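Local coordinates for thiosulfate sulfurtransferase RDL2, mitochondrial (Saccharomyces cerevisiae, PDB 6K6R), which catalyses the transfer of sulfane sulfur from thiosulfate to cyanide, giving thiocyanate and sulfite, as a mitochondrial single-domain rhodanese, at residues 54-59 with 72-77. Numbering follows the deposited sequence.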
ATOM      1  N   VAL A  54      -4.944   1.080   0.117  1.00 20.36           N
ATOM      2  CA  VAL A  54      -5.471   2.419   0.346  1.00 27.14           C
ATOM      3  C   VAL A  54      -6.991   2.455   0.358  1.00 29.68           C
ATOM      4  O   VAL A  54      -7.575   3.541   0.468  1.00 23.16           O
ATOM      5  CB  VAL A  54      -4.919   3.412  -0.696  1.00 17.82           C
ATOM      6  CG1 VAL A  54      -3.402   3.386  -0.682  1.00 20.63           C
ATOM      7  CG2 VAL A  54      -5.451   3.080  -2.080  1.00 20.62           C
ATOM      8  N   ARG A  55      -7.650   1.303   0.252  1.00 29.80           N
ATOM      9  CA  ARG A  55      -9.099   1.267   0.348  1.00 25.49           C
ATOM     10  C   ARG A  55      -9.547   1.630   1.761  1.00 28.12           C
ATOM     11  O   ARG A  55      -8.754   1.686   2.706  1.00 26.74           O
ATOM     12  CB  ARG A  55      -9.633  -0.115  -0.024  1.00 29.07           C
ATOM     13  CG  ARG A  55      -9.489  -0.483  -1.488  1.00 25.91           C
ATOM     14  CD  ARG A  55      -9.827  -1.947  -1.693  1.00 23.01           C
ATOM     15  NE  ARG A  55      -9.164  -2.785  -0.699  1.00 26.82           N
ATOM     16  CZ  ARG A  55      -9.548  -4.018  -0.385  1.00 27.75           C
ATOM     17  NH1 ARG A  55     -10.597  -4.561  -0.985  1.00 32.57           N
ATOM     18  NH2 ARG A  55      -8.882  -4.706   0.534  1.00 28.53           N
ATOM     19  N   GLU A  56     -10.845   1.881   1.898  1.00 31.21           N
ATOM     20  CA  GLU A  56     -11.413   2.124   3.209  1.00 35.10           C
ATOM     21  C   GLU A  56     -11.497   0.814   3.989  1.00 33.33           C
ATOM     22  O   GLU A  56     -11.692  -0.254   3.400  1.00 39.10           O
ATOM     23  CB  GLU A  56     -12.798   2.751   3.083  1.00 26.15           C
ATOM     24  CG  GLU A  56     -12.774   4.204   2.644  1.00 20.08           C
ATOM     25  CD  GLU A  56     -11.872   5.056   3.515  1.00 28.64           C
ATOM     26  OE1 GLU A  56     -11.955   4.934   4.755  1.00 33.79           O
ATOM     27  OE2 GLU A  56     -11.077   5.847   2.964  1.00 28.17           O
ATOM     28  N   PRO A  57     -11.339   0.865   5.315  1.00 32.25           N
ATOM     29  CA  PRO A  57     -11.458  -0.368   6.113  1.00 35.68           C
ATOM     30  C   PRO A  57     -12.764  -1.100   5.879  1.00 35.87           C
ATOM     31  O   PRO A  57     -12.831  -2.322   6.066  1.00 30.28           O
ATOM     32  CB  PRO A  57     -11.346   0.139   7.558  1.00 26.47           C
ATOM     33  CG  PRO A  57     -10.630   1.436   7.455  1.00 23.50           C
ATOM     34  CD  PRO A  57     -11.047   2.042   6.149  1.00 26.33           C
ATOM     35  N   LYS A  58     -13.809  -0.378   5.464  1.00 40.46           N
ATOM     36  CA  LYS A  58     -15.073  -1.020   5.128  1.00 38.28           C
ATOM     37  C   LYS A  58     -14.906  -1.996   3.967  1.00 44.08           C
ATOM     38  O   LYS A  58     -15.504  -3.079   3.969  1.00 42.16           O
ATOM     39  CB  LYS A  58     -16.144   0.038   4.816  1.00 40.78           C
ATOM     40  CG  LYS A  58     -16.279   1.197   5.840  1.00 60.54           C
ATOM     41  CD  LYS A  58     -15.246   2.312   5.647  1.00 48.59           C
ATOM     42  CE  LYS A  58     -14.932   3.026   6.957  1.00 43.74           C
ATOM     43  NZ  LYS A  58     -13.768   3.952   6.829  1.00 40.33           N
ATOM     44  N   GLU A  59     -14.081  -1.643   2.979  1.00 40.74           N
ATOM     45  CA  GLU A  59     -13.837  -2.544   1.857  1.00 27.02           C
ATOM     46  C   GLU A  59     -12.853  -3.654   2.209  1.00 33.26           C
ATOM     47  O   GLU A  59     -12.939  -4.753   1.649  1.00 34.71           O
ATOM     48  CB  GLU A  59     -13.316  -1.759   0.651  1.00 35.21           C
ATOM     49  CG  GLU A  59     -14.170  -0.563   0.277  1.00 35.10           C
ATOM     50  CD  GLU A  59     -13.467   0.372  -0.684  1.00 43.75           C
ATOM     51  OE1 GLU A  59     -13.066   1.476  -0.256  1.00 32.58           O
ATOM     52  OE2 GLU A  59     -13.313   0.001  -1.868  1.00 30.93           O
ATOM     53  N   PRO A  72      -5.980   4.190   4.566  1.00 33.22           N
ATOM     54  CA  PRO A  72      -7.031   4.685   3.665  1.00 30.32           C
ATOM     55  C   PRO A  72      -6.760   6.120   3.237  1.00 27.56           C
ATOM     56  O   PRO A  72      -6.570   7.009   4.070  1.00 27.31           O
ATOM     57  CB  PRO A  72      -8.306   4.571   4.508  1.00 21.73           C
ATOM     58  CG  PRO A  72      -7.835   4.639   5.921  1.00 23.20           C
ATOM     59  CD  PRO A  72      -6.446   4.062   5.958  1.00 24.80           C
ATOM     60  N   VAL A  73      -6.744   6.339   1.922  1.00 30.46           N
ATOM     61  CA  VAL A  73      -6.390   7.650   1.388  1.00 27.67           C
ATOM     62  C   VAL A  73      -7.560   8.622   1.506  1.00 26.10           C
ATOM     63  O   VAL A  73      -7.366   9.806   1.805  1.00 24.33           O
ATOM     64  CB  VAL A  73      -5.896   7.511  -0.066  1.00 21.99           C
ATOM     65  CG1 VAL A  73      -6.893   6.722  -0.905  1.00 18.57           C
ATOM     66  CG2 VAL A  73      -5.628   8.876  -0.680  1.00 18.35           C
ATOM     67  N   ASN A  74      -8.788   8.145   1.289  1.00 23.93           N
ATOM     68  CA  ASN A  74      -9.953   9.016   1.411  1.00 33.75           C
ATOM     69  C   ASN A  74     -10.148   9.473   2.852  1.00 30.69           C
ATOM     70  O   ASN A  74     -10.375  10.660   3.113  1.00 37.41           O
ATOM     71  CB  ASN A  74     -11.206   8.300   0.904  1.00 30.82           C
ATOM     72  CG  ASN A  74     -11.289   8.267  -0.607  1.00 37.95           C
ATOM     73  OD1 ASN A  74     -10.610   9.027  -1.297  1.00 44.74           O
ATOM     74  ND2 ASN A  74     -12.127   7.382  -1.132  1.00 33.56           N
ATOM     75  N   SER A  75     -10.061   8.543   3.805  1.00 38.75           N
ATOM     76  CA  SER A  75     -10.288   8.891   5.204  1.00 30.46           C
ATOM     77  C   SER A  75      -9.133   9.712   5.766  1.00 36.70           C
ATOM     78  O   SER A  75      -9.346  10.778   6.353  1.00 32.92           O
ATOM     79  CB  SER A  75     -10.503   7.625   6.035  1.00 26.22           C
ATOM     80  OG  SER A  75     -11.763   7.041   5.754  1.00 35.16           O
ATOM     81  N   ALA A  76      -7.902   9.230   5.599  1.00 34.43           N
ATOM     82  CA  ALA A  76      -6.717   9.858   6.187  1.00 31.59           C
ATOM     83  C   ALA A  76      -5.657  10.072   5.116  1.00 29.00           C
ATOM     84  O   ALA A  76      -4.690   9.305   5.018  1.00 36.51           O
ATOM     85  CB  ALA A  76      -6.166   9.016   7.339  1.00 33.11           C
ATOM     86  N   PRO A  77      -5.804  11.116   4.294  1.00 26.31           N
ATOM     87  CA  PRO A  77      -4.772  11.403   3.283  1.00 25.43           C
ATOM     88  C   PRO A  77      -3.467  11.909   3.875  1.00 24.27           C
ATOM     89  O   PRO A  77      -2.416  11.731   3.249  1.00 28.03           O
ATOM     90  CB  PRO A  77      -5.431  12.464   2.395  1.00 23.11           C
ATOM     91  CG  PRO A  77      -6.451  13.107   3.272  1.00 28.96           C
ATOM     92  CD  PRO A  77      -6.946  12.040   4.202  1.00 31.34           C
TER
HETATM   93  O   HOH W   1      -9.923   5.364   0.302  1.00 24.46           O
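Glu56 reaches Ser75 through a side chain folded about its CB-CG bond: CG stands beside its own backbone N (chi1 -73°), and the bend at chi2 (-53°) carries the carboxylate across the CB of Pro72 to the 73-75 turn. Ser75 OG is placed as a donor to Glu56 OE1, but the two oxygens are modelled implausibly close, and the details of this bond are doubtful. Glu56 OE2 accepts a weak, bent bond from Ser75 N (3.0 Å) and, at 2.9 Å, a hydrogen bond from a water. That water also donates to Val54 O and accepts from Asn74 N, tying both backbones to the same carboxylate. On the anti lone pair of Glu56 OE1 sits Lys58 NZ (2.9 Å), a salt bridge that would partly offset the carboxylate charge. Deeper in, Val73 N makes a nearly straight bond to Val54 O (3.3 Å, 162° at the hydrogen), and Val73 CG1 packs against Val54 CB at 3.9 Å. Glu56 is also the N-cap of helix 57-60, its backbone N bonded to Glu59 OE1. The contact thus links the loops leaving two adjacent parallel strands of the rhodanese sheet, 49-53 and edge strand 69-70, while Val54 and Val73 also touch Ala115 and Arg111 of helix 111-121.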